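Local coordinates for protein type II restriction enzyme MspI (Moraxella sp., PDB 1SA3) that recognises the double-stranded DNA sequence 5'-CCGG-3' and cleaves it after the first C, giving fragments with terminal 5'-phosphates, at residues R181-C186 / T243-T248; D132-C137 / L150-Q155; R170-L175 / A236-F241. All blocks are in the same frame, centred on the assembly; numbering follows the deposited sequence.

Overall arrangement
The three contacts lie on the same side of the chain's centre and pack against one another. Contact 1 is in the middle: its centre is about 12 Å from that of contact 2 and about 11 Å from that of contact 3. Contacts 2 and 3 have centres about 15 Å apart. F182 touches I136, W247 packs against H154 and L175, and H154 meets F241. Contact 1 reaches the DNA directly, through T248 and a cytosine of chain B. The nearest atom of contact 2 is about 4 Å from the nucleic acid, and that of contact 3 about 5 Å. The sodium ion is bound by E35, D84 and D99, none of which belongs to these contacts.

Contact 1 (R181-C186 / T243-T248); sequences RFIRWC and TGLNWT. With nucleotides of chain B.
Helix 179-188 packs on the turn that leads into strand 246-249, an outer strand of a three-stranded antiparallel sheet. The turn is an ST turn, and the contact is buried. F182 comes first along the helix. Its CG lies anti to the backbone N (chi1 -167°), and the side chain points toward the turn. There its ring meets the indole of W247 tip to tip. The planes are nearly parallel, at 9°, but slid apart, so the rings barely overlap. The tips come close, obliquely: F182 CZ is 3.4 Å from W247 CZ2. On the same side of the ring, T243 CG2 approaches obliquely, 3.6 Å from F182 CD2, while L245 CD1 sits at the ring edge. I136 of helix 133-140 also covers F182. I183 is next. Its side chain slides past T243 in the opposite direction. The extended chain brings I183 CD1 to 3.1 Å from T243 O, which is tight packing of a methyl on a carbonyl. C186, one turn on from F182, rests against L245, with CB and SG both near the CD1 methyl.

One hydroxyl ties the turn together with three bonds. T243 OG1 is in the crowded position between the backbone N and the carbonyl carbon (chi1 60°). T243 OG1 accepts from L245 N at 3.3 Å, which defines the ST turn. T243 OG1 also accepts from the indole W247 NE1 at 3.2 Å, near the ring plane, and bonds to G240 O. The NE1 bond helps fix the rotation of the indole beside F182. Further along the strand the chain contacts a DNA base, consistent with a part in recognition: T248 OG1, anti to its backbone N, accepts a hydrogen bond from N4 of DC4 of chain B at 2.9 Å.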
loop_
_atom_site.group_PDB
_atom_site.type_symbol
_atom_site.label_atom_id
_atom_site.label_comp_id
_atom_site.label_asym_id
_atom_site.label_seq_id
_atom_site.Cartn_x
_atom_site.Cartn_y
_atom_site.Cartn_z
ATOM N N ARG E 181 13.964 -6.240 4.507
ATOM C CA ARG E 181 13.452 -7.244 3.587
ATOM C C ARG E 181 12.033 -7.633 3.991
ATOM O O ARG E 181 11.162 -7.788 3.139
ATOM C CB ARG E 181 14.353 -8.481 3.586
ATOM C CG ARG E 181 15.549 -8.363 2.656
ATOM C CD ARG E 181 16.534 -9.498 2.889
ATOM N NE ARG E 181 17.160 -9.398 4.207
ATOM C CZ ARG E 181 18.057 -10.262 4.672
ATOM N NH1 ARG E 181 18.431 -11.295 3.927
ATOM N NH2 ARG E 181 18.592 -10.086 5.873
ATOM N N PHE E 182 11.807 -7.782 5.293
ATOM C CA PHE E 182 10.487 -8.151 5.807
ATOM C C PHE E 182 9.434 -7.121 5.384
ATOM O O PHE E 182 8.378 -7.473 4.856
ATOM C CB PHE E 182 10.525 -8.238 7.337
ATOM C CG PHE E 182 9.317 -8.908 7.949
ATOM C CD1 PHE E 182 9.337 -10.267 8.242
ATOM C CD2 PHE E 182 8.179 -8.173 8.270
ATOM C CE1 PHE E 182 8.246 -10.892 8.858
ATOM C CE2 PHE E 182 7.083 -8.787 8.884
ATOM C CZ PHE E 182 7.120 -10.154 9.181
ATOM N N ILE E 183 9.724 -5.845 5.613
ATOM C CA ILE E 183 8.779 -4.792 5.261
ATOM C C ILE E 183 8.550 -4.701 3.758
ATOM O O ILE E 183 7.412 -4.684 3.294
ATOM C CB ILE E 183 9.256 -3.418 5.755
ATOM C CG1 ILE E 183 9.427 -3.440 7.273
ATOM C CG2 ILE E 183 8.238 -2.356 5.369
ATOM C CD1 ILE E 183 10.255 -2.303 7.815
ATOM N N ARG E 184 9.637 -4.637 3.000
ATOM C CA ARG E 184 9.536 -4.531 1.549
ATOM C C ARG E 184 8.780 -5.718 0.955
ATOM O O ARG E 184 7.935 -5.547 0.075
ATOM C CB ARG E 184 10.940 -4.424 0.934
ATOM C CG ARG E 184 10.964 -4.092 -0.545
ATOM C CD ARG E 184 12.404 -3.930 -1.041
ATOM N NE ARG E 184 13.087 -2.803 -0.409
ATOM C CZ ARG E 184 12.941 -1.532 -0.767
ATOM N NH1 ARG E 184 12.131 -1.208 -1.766
ATOM N NH2 ARG E 184 13.611 -0.577 -0.128
ATOM N N TRP E 185 9.059 -6.924 1.444
ATOM C CA TRP E 185 8.376 -8.094 0.912
ATOM C C TRP E 185 6.888 -8.102 1.270
ATOM O O TRP E 185 6.049 -8.467 0.449
ATOM C CB TRP E 185 9.029 -9.384 1.412
ATOM C CG TRP E 185 8.387 -10.592 0.828
ATOM C CD1 TRP E 185 8.688 -11.190 -0.361
ATOM C CD2 TRP E 185 7.270 -11.306 1.365
ATOM N NE1 TRP E 185 7.825 -12.232 -0.599
ATOM C CE2 TRP E 185 6.944 -12.325 0.445
ATOM C CE3 TRP E 185 6.512 -11.181 2.536
ATOM C CZ2 TRP E 185 5.885 -13.218 0.657
ATOM C CZ3 TRP E 185 5.461 -12.065 2.748
ATOM C CH2 TRP E 185 5.158 -13.071 1.812
ATOM N N CYS E 186 6.560 -7.699 2.492
ATOM C CA CYS E 186 5.165 -7.669 2.919
ATOM C C CYS E 186 4.293 -6.759 2.054
ATOM O O CYS E 186 3.159 -7.114 1.733
ATOM C CB CYS E 186 5.051 -7.213 4.376
ATOM S SG CYS E 186 5.328 -8.522 5.579
ATOM N N THR E 243 9.758 -3.983 13.056
ATOM C CA THR E 243 9.382 -3.768 11.657
ATOM C C THR E 243 8.503 -2.543 11.445
ATOM O O THR E 243 8.402 -2.048 10.326
ATOM C CB THR E 243 8.598 -4.957 11.065
ATOM O OG1 THR E 243 7.405 -5.158 11.829
ATOM C CG2 THR E 243 9.434 -6.216 11.060
ATOM N N GLY E 244 7.853 -2.066 12.500
ATOM C CA GLY E 244 6.990 -0.907 12.351
ATOM C C GLY E 244 5.623 -1.264 11.778
ATOM O O GLY E 244 4.763 -0.401 11.580
ATOM N N LEU E 245 5.431 -2.542 11.484
ATOM C CA LEU E 245 4.156 -3.018 10.969
ATOM C C LEU E 245 3.402 -3.558 12.176
ATOM O O LEU E 245 4.019 -3.932 13.177
ATOM C CB LEU E 245 4.375 -4.152 9.962
ATOM C CG LEU E 245 5.142 -3.796 8.687
ATOM C CD1 LEU E 245 5.317 -5.051 7.842
ATOM C CD2 LEU E 245 4.382 -2.727 7.911
ATOM N N ASN E 246 2.079 -3.592 12.095
ATOM C CA ASN E 246 1.284 -4.126 13.191
ATOM C C ASN E 246 0.966 -5.572 12.851
ATOM O O ASN E 246 0.331 -5.847 11.829
ATOM C CB ASN E 246 -0.012 -3.335 13.359
ATOM C CG ASN E 246 0.234 -1.847 13.505
ATOM O OD1 ASN E 246 0.449 -1.138 12.522
ATOM N ND2 ASN E 246 0.222 -1.369 14.738
ATOM N N TRP E 247 1.430 -6.494 13.694
ATOM C CA TRP E 247 1.198 -7.922 13.491
ATOM C C TRP E 247 -0.105 -8.382 14.148
ATOM O O TRP E 247 -0.316 -8.166 15.340
ATOM C CB TRP E 247 2.345 -8.741 14.105
ATOM C CG TRP E 247 3.687 -8.584 13.449
ATOM C CD1 TRP E 247 4.174 -7.483 12.819
ATOM C CD2 TRP E 247 4.745 -9.559 13.435
ATOM N NE1 TRP E 247 5.474 -7.703 12.413
ATOM C CE2 TRP E 247 5.846 -8.972 12.779
ATOM C CE3 TRP E 247 4.861 -10.871 13.918
ATOM C CZ2 TRP E 247 7.057 -9.649 12.592
ATOM C CZ3 TRP E 247 6.071 -11.548 13.733
ATOM C CH2 TRP E 247 7.150 -10.930 13.072
ATOM N N THR E 248 -0.977 -9.028 13.384
ATOM C CA THR E 248 -2.217 -9.532 13.963
ATOM C C THR E 248 -2.661 -10.764 13.173
ATOM O O THR E 248 -1.829 -11.417 12.530
ATOM C CB THR E 248 -3.311 -8.424 14.001
ATOM O OG1 THR E 248 -4.506 -8.951 14.590
ATOM C CG2 THR E 248 -3.601 -7.899 12.610
ATOM P P DC B 4 -6.653 -11.454 21.899
ATOM O OP1 DC B 4 -7.085 -12.082 23.174
ATOM O OP2 DC B 4 -5.801 -12.219 20.961
ATOM O "O5'" DC B 4 -7.952 -10.953 21.124
ATOM C "C5'" DC B 4 -8.912 -10.139 21.798
ATOM C "C4'" DC B 4 -10.081 -9.826 20.894
ATOM O "O4'" DC B 4 -9.676 -8.890 19.868
ATOM C "C3'" DC B 4 -10.710 -11.016 20.166
ATOM O "O3'" DC B 4 -12.139 -10.873 20.151
ATOM C "C2'" DC B 4 -10.171 -10.869 18.756
ATOM C "C1'" DC B 4 -10.146 -9.364 18.619
ATOM N N1 DC B 4 -9.267 -8.844 17.558
ATOM C C2 DC B 4 -9.797 -7.928 16.644
ATOM O O2 DC B 4 -10.970 -7.546 16.793
ATOM N N3 DC B 4 -9.022 -7.481 15.624
ATOM C C4 DC B 4 -7.764 -7.912 15.506
ATOM N N4 DC B 4 -7.039 -7.464 14.474
ATOM C C5 DC B 4 -7.192 -8.828 16.439
ATOM C C6 DC B 4 -7.973 -9.261 17.443
#

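Contact 2 (D132-C137 / L150-Q155); sequences DVETIC and LIRKHQ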
loop_
_atom_site.group_PDB
_atom_site.type_symbol
_atom_site.label_atom_id
_atom_site.label_comp_id
_atom_site.label_asym_id
_atom_site.label_seq_id
_atom_site.Cartn_x
_atom_site.Cartn_y
_atom_site.Cartn_z
ATOM N N ASP E 132 0.880 -16.919 5.282
ATOM C CA ASP E 132 1.201 -18.013 6.177
ATOM C C ASP E 132 2.680 -17.798 6.501
ATOM O O ASP E 132 3.426 -17.263 5.683
ATOM C CB ASP E 132 1.038 -19.363 5.487
ATOM C CG ASP E 132 1.503 -20.499 6.359
ATOM O OD1 ASP E 132 0.825 -20.782 7.369
ATOM O OD2 ASP E 132 2.560 -21.094 6.048
ATOM N N VAL E 133 3.102 -18.220 7.686
ATOM C CA VAL E 133 4.484 -18.058 8.105
ATOM C C VAL E 133 5.507 -18.578 7.092
ATOM O O VAL E 133 6.513 -17.924 6.835
ATOM C CB VAL E 133 4.714 -18.761 9.467
ATOM C CG1 VAL E 133 4.436 -20.255 9.330
ATOM C CG2 VAL E 133 6.134 -18.517 9.955
ATOM N N GLU E 134 5.263 -19.745 6.507
ATOM C CA GLU E 134 6.223 -20.314 5.554
ATOM C C GLU E 134 6.398 -19.437 4.313
ATOM O O GLU E 134 7.492 -19.338 3.751
ATOM C CB GLU E 134 5.780 -21.720 5.136
ATOM C CG GLU E 134 5.758 -22.753 6.269
ATOM C CD GLU E 134 7.147 -23.096 6.793
ATOM O OE1 GLU E 134 8.147 -22.765 6.120
ATOM O OE2 GLU E 134 7.239 -23.706 7.878
ATOM N N THR E 135 5.314 -18.802 3.889
ATOM C CA THR E 135 5.348 -17.937 2.720
ATOM C C THR E 135 6.223 -16.720 3.011
ATOM O O THR E 135 7.034 -16.309 2.178
ATOM C CB THR E 135 3.930 -17.490 2.353
ATOM O OG1 THR E 135 3.114 -18.652 2.171
ATOM C CG2 THR E 135 3.925 -16.670 1.066
ATOM N N ILE E 136 6.054 -16.146 4.198
ATOM C CA ILE E 136 6.837 -14.984 4.608
ATOM C C ILE E 136 8.327 -15.337 4.681
ATOM O O ILE E 136 9.181 -14.649 4.109
ATOM C CB ILE E 136 6.408 -14.498 6.002
ATOM C CG1 ILE E 136 4.922 -14.138 5.991
ATOM C CG2 ILE E 136 7.268 -13.322 6.423
ATOM C CD1 ILE E 136 4.333 -13.892 7.369
ATOM N N CYS E 137 8.634 -16.408 5.405
ATOM C CA CYS E 137 10.014 -16.832 5.568
ATOM C C CYS E 137 10.671 -17.099 4.218
ATOM O O CYS E 137 11.824 -16.731 4.003
ATOM C CB CYS E 137 10.075 -18.070 6.474
ATOM S SG CYS E 137 9.707 -17.676 8.214
ATOM N N LEU E 150 9.234 -18.564 16.311
ATOM C CA LEU E 150 8.629 -17.492 17.098
ATOM C C LEU E 150 7.563 -16.826 16.227
ATOM O O LEU E 150 6.481 -16.464 16.705
ATOM C CB LEU E 150 9.693 -16.479 17.541
ATOM C CG LEU E 150 10.635 -16.975 18.655
ATOM C CD1 LEU E 150 11.816 -16.024 18.816
ATOM C CD2 LEU E 150 9.863 -17.092 19.962
ATOM N N ILE E 151 7.864 -16.678 14.941
ATOM C CA ILE E 151 6.888 -16.097 14.033
ATOM C C ILE E 151 5.694 -17.051 13.958
ATOM O O ILE E 151 4.539 -16.619 14.003
ATOM C CB ILE E 151 7.469 -15.881 12.619
ATOM C CG1 ILE E 151 8.602 -14.852 12.684
ATOM C CG2 ILE E 151 6.358 -15.403 11.668
ATOM C CD1 ILE E 151 9.376 -14.679 11.376
ATOM N N ARG E 152 5.969 -18.351 13.851
ATOM C CA ARG E 152 4.898 -19.341 13.774
ATOM C C ARG E 152 4.053 -19.328 15.043
ATOM O O ARG E 152 2.846 -19.546 14.985
ATOM C CB ARG E 152 5.461 -20.754 13.565
ATOM C CG ARG E 152 4.405 -21.783 13.157
ATOM C CD ARG E 152 4.849 -23.223 13.415
ATOM N NE ARG E 152 6.123 -23.554 12.785
ATOM C CZ ARG E 152 6.332 -23.632 11.472
ATOM N NH1 ARG E 152 5.348 -23.404 10.616
ATOM N NH2 ARG E 152 7.535 -23.952 11.014
ATOM N N LYS E 153 4.688 -19.093 16.190
ATOM C CA LYS E 153 3.964 -19.051 17.454
ATOM C C LYS E 153 2.956 -17.911 17.404
ATOM O O LYS E 153 1.822 -18.053 17.860
ATOM C CB LYS E 153 4.914 -18.823 18.631
ATOM C CG LYS E 153 4.189 -18.701 19.971
ATOM C CD LYS E 153 5.154 -18.500 21.135
ATOM C CE LYS E 153 4.412 -18.344 22.462
ATOM N NZ LYS E 153 3.500 -19.500 22.742
ATOM N N HIS E 154 3.387 -16.780 16.852
ATOM C CA HIS E 154 2.523 -15.611 16.730
ATOM C C HIS E 154 1.340 -15.973 15.833
ATOM O O HIS E 154 0.191 -15.644 16.132
ATOM C CB HIS E 154 3.303 -14.447 16.120
ATOM C CG HIS E 154 2.687 -13.106 16.376
ATOM N ND1 HIS E 154 1.452 -12.749 15.884
ATOM C CD2 HIS E 154 3.132 -12.044 17.089
ATOM C CE1 HIS E 154 1.160 -11.524 16.284
ATOM N NE2 HIS E 154 2.164 -11.074 17.017
ATOM N N GLN E 155 1.623 -16.659 14.729
ATOM C CA GLN E 155 0.564 -17.061 13.815
ATOM C C GLN E 155 -0.423 -17.977 14.525
ATOM O O GLN E 155 -1.634 -17.764 14.463
ATOM C CB GLN E 155 1.155 -17.773 12.595
ATOM C CG GLN E 155 0.127 -18.452 11.688
ATOM C CD GLN E 155 0.720 -18.870 10.341
ATOM O OE1 GLN E 155 1.110 -18.023 9.531
ATOM N NE2 GLN E 155 0.794 -20.176 10.103
#
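An N-capped helix start, held by a glutamine from a neighbouring helix, is the main feature here. Helices 133-140 and 146-157 run roughly antiparallel, with short-segment axes 10.3 Å apart and at 144°. D132 is the N-cap. D132 OD2 accepts from E134 N at 3.1 Å, from above the carboxylate plane. Q155 reaches across with an extended chain and uses both ends of its amide. Q155 NE2 donates to D132 OD1 at 2.8 Å, again from above the plane. Q155 OE1 receives V133 N at 2.7 Å on a lone pair, in the carbonyl plane, though the bond is bent (134° at the hydrogen). The two carboxylate oxygens of D132 are thus held by different helices, and the amide serves a first-turn N-H.

Next to this polar group, between the helices, is the apolar part. V133 CG2 meets I151 CG2 at 3.6 Å, while the other methyl, V133 CG1, lies against R152 NH1. C137 SG lies near I151 CD1. M258 of strand 258-261 also touches I151 and Q155.

At the partly exposed side is a salt bridge. Both charges have second partners: E134 OE1 pairs with K148, and R152 NE with E149. The guanidinium approaches E134 edge-on, its plane 32° from the carboxylate. R152 NH1 bonds E134 OE2 weakly. R152 NH2 donates to E134 OE2 at 3.2 Å, in the guanidinium plane and nearly along the C-O axis.

Contact 3 (R170-L175 / A236-F241); sequences RLTELL and ARKPGF
Helix 165-175 packs through its last turns on the loop between helix 222-234 and strand 246-249. F241, the last residue of 236-241, carries most of the contact.

The main interaction is CH-pi. L171 CG lies anti to its backbone N, and chi1 172° with chi2 48° puts CD2 over the middle of the F241 ring. L171 CD2 is 3.5 Å from the ring centroid of F241, only 3° off the ring normal. Its distances to the six ring carbons are therefore almost equal.

Apolar contacts extend this patch. L175 CD2 comes to 4.1 Å from F241 CB, with the two side chains crossing at about a right angle. At the more exposed end T172 CG2 touches K238 CG at 3.6 Å. The lysine then turns away, and its NZ bonds to S234 O. W247 meets the F241 ring edge-to-face.

Polar atoms take a smaller part. T172 OG1 lies in the plane of the F241 ring at its edge, 3.5 Å from F241 CD1. That hydroxyl is hydrogen-bonded to K168 O, within its own helix. A water joins the two backbones instead. It donates to T172 O at 2.6 Å and to F241 O at 2.8 Å.

No direct hydrogen bond links the two segments. They are held mainly by a methyl on an aromatic face, with smaller apolar contacts and a bridging water that spends both its protons on two carbonyls. The join therefore rests largely on apolar fit round F241, with no charged pair across it.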
loop_
_atom_site.group_PDB
_atom_site.type_symbol
_atom_site.label_atom_id
_atom_site.label_comp_id
_atom_site.label_asym_id
_atom_site.label_seq_id
_atom_site.Cartn_x
_atom_site.Cartn_y
_atom_site.Cartn_z
ATOM N N ARG E 170 13.388 -11.402 22.162
ATOM C CA ARG E 170 14.152 -12.348 21.351
ATOM C C ARG E 170 13.729 -12.324 19.881
ATOM O O ARG E 170 14.568 -12.413 18.981
ATOM C CB ARG E 170 13.986 -13.765 21.907
ATOM C CG ARG E 170 14.800 -14.830 21.172
ATOM C CD ARG E 170 16.293 -14.535 21.241
ATOM N NE ARG E 170 17.089 -15.578 20.599
ATOM C CZ ARG E 170 18.406 -15.514 20.426
ATOM N NH1 ARG E 170 19.081 -14.451 20.845
ATOM N NH2 ARG E 170 19.050 -16.514 19.835
ATOM N N LEU E 171 12.426 -12.219 19.635
ATOM C CA LEU E 171 11.939 -12.173 18.259
ATOM C C LEU E 171 12.473 -10.900 17.615
ATOM O O LEU E 171 13.035 -10.927 16.521
ATOM C CB LEU E 171 10.401 -12.184 18.230
ATOM C CG LEU E 171 9.693 -11.940 16.880
ATOM C CD1 LEU E 171 10.302 -12.798 15.795
ATOM C CD2 LEU E 171 8.209 -12.256 17.011
ATOM N N THR E 172 12.311 -9.786 18.322
ATOM C CA THR E 172 12.760 -8.488 17.839
ATOM C C THR E 172 14.237 -8.528 17.481
ATOM O O THR E 172 14.662 -7.979 16.463
ATOM C CB THR E 172 12.552 -7.408 18.908
ATOM O OG1 THR E 172 11.155 -7.297 19.210
ATOM C CG2 THR E 172 13.088 -6.067 18.420
ATOM N N GLU E 173 15.010 -9.182 18.340
ATOM C CA GLU E 173 16.446 -9.315 18.160
ATOM C C GLU E 173 16.821 -10.104 16.913
ATOM O O GLU E 173 17.654 -9.658 16.121
ATOM C CB GLU E 173 17.056 -9.981 19.400
ATOM C CG GLU E 173 18.532 -10.298 19.282
ATOM C CD GLU E 173 19.113 -10.823 20.583
ATOM O OE1 GLU E 173 18.515 -11.750 21.168
ATOM O OE2 GLU E 173 20.170 -10.311 21.019
ATOM N N LEU E 174 16.204 -11.271 16.736
ATOM C CA LEU E 174 16.498 -12.125 15.589
ATOM C C LEU E 174 15.991 -11.571 14.258
ATOM O O LEU E 174 16.522 -11.886 13.199
ATOM C CB LEU E 174 15.903 -13.523 15.807
ATOM C CG LEU E 174 16.555 -14.404 16.880
ATOM C CD1 LEU E 174 15.824 -15.738 16.975
ATOM C CD2 LEU E 174 18.026 -14.626 16.523
ATOM N N LEU E 175 14.962 -10.741 14.312
ATOM C CA LEU E 175 14.385 -10.191 13.095
ATOM C C LEU E 175 15.166 -8.986 12.577
ATOM O O LEU E 175 15.169 -8.707 11.378
ATOM C CB LEU E 175 12.932 -9.797 13.369
ATOM C CG LEU E 175 12.012 -9.490 12.193
ATOM C CD1 LEU E 175 11.934 -10.681 11.249
ATOM C CD2 LEU E 175 10.627 -9.151 12.747
ATOM N N ALA E 236 11.387 3.019 21.408
ATOM C CA ALA E 236 11.410 2.204 22.620
ATOM C C ALA E 236 10.475 0.997 22.618
ATOM O O ALA E 236 10.867 -0.099 23.030
ATOM C CB ALA E 236 11.113 3.083 23.831
ATOM N N ARG E 237 9.243 1.201 22.160
ATOM C CA ARG E 237 8.257 0.130 22.135
ATOM C C ARG E 237 8.565 -0.963 21.109
ATOM O O ARG E 237 8.026 -2.066 21.195
ATOM C CB ARG E 237 6.863 0.707 21.870
ATOM C CG ARG E 237 5.737 -0.147 22.429
ATOM C CD ARG E 237 5.787 -0.172 23.956
ATOM N NE ARG E 237 4.859 -1.134 24.550
ATOM C CZ ARG E 237 5.024 -2.453 24.524
ATOM N NH1 ARG E 237 6.088 -2.981 23.931
ATOM N NH2 ARG E 237 4.130 -3.249 25.095
ATOM N N LYS E 238 9.431 -0.659 20.147
ATOM C CA LYS E 238 9.797 -1.628 19.113
ATOM C C LYS E 238 8.551 -2.194 18.431
ATOM O O LYS E 238 8.377 -3.409 18.352
ATOM C CB LYS E 238 10.603 -2.776 19.730
ATOM C CG LYS E 238 12.089 -2.767 19.387
ATOM C CD LYS E 238 12.759 -1.475 19.800
ATOM C CE LYS E 238 14.220 -1.468 19.386
ATOM N NZ LYS E 238 14.877 -0.184 19.743
ATOM N N PRO E 239 7.670 -1.314 17.926
ATOM C CA PRO E 239 6.436 -1.746 17.252
ATOM C C PRO E 239 6.701 -2.825 16.200
ATOM O O PRO E 239 7.688 -2.756 15.470
ATOM C CB PRO E 239 5.919 -0.454 16.625
ATOM C CG PRO E 239 6.419 0.601 17.562
ATOM C CD PRO E 239 7.826 0.149 17.839
ATOM N N GLY E 240 5.818 -3.812 16.126
ATOM C CA GLY E 240 5.982 -4.877 15.152
ATOM C C GLY E 240 7.325 -5.578 15.251
ATOM O O GLY E 240 7.898 -5.973 14.241
ATOM N N PHE E 241 7.834 -5.733 16.469
ATOM C CA PHE E 241 9.117 -6.392 16.673
ATOM C C PHE E 241 10.206 -5.717 15.850
ATOM O O PHE E 241 11.090 -6.371 15.293
ATOM C CB PHE E 241 8.988 -7.878 16.320
ATOM C CG PHE E 241 7.928 -8.579 17.120
ATOM C CD1 PHE E 241 8.119 -8.825 18.480
ATOM C CD2 PHE E 241 6.705 -8.906 16.546
ATOM C CE1 PHE E 241 7.100 -9.383 19.256
ATOM C CE2 PHE E 241 5.683 -9.462 17.310
ATOM C CZ PHE E 241 5.882 -9.700 18.674
HETATM O O HOH W 1 13.784 -6.275 14.715
#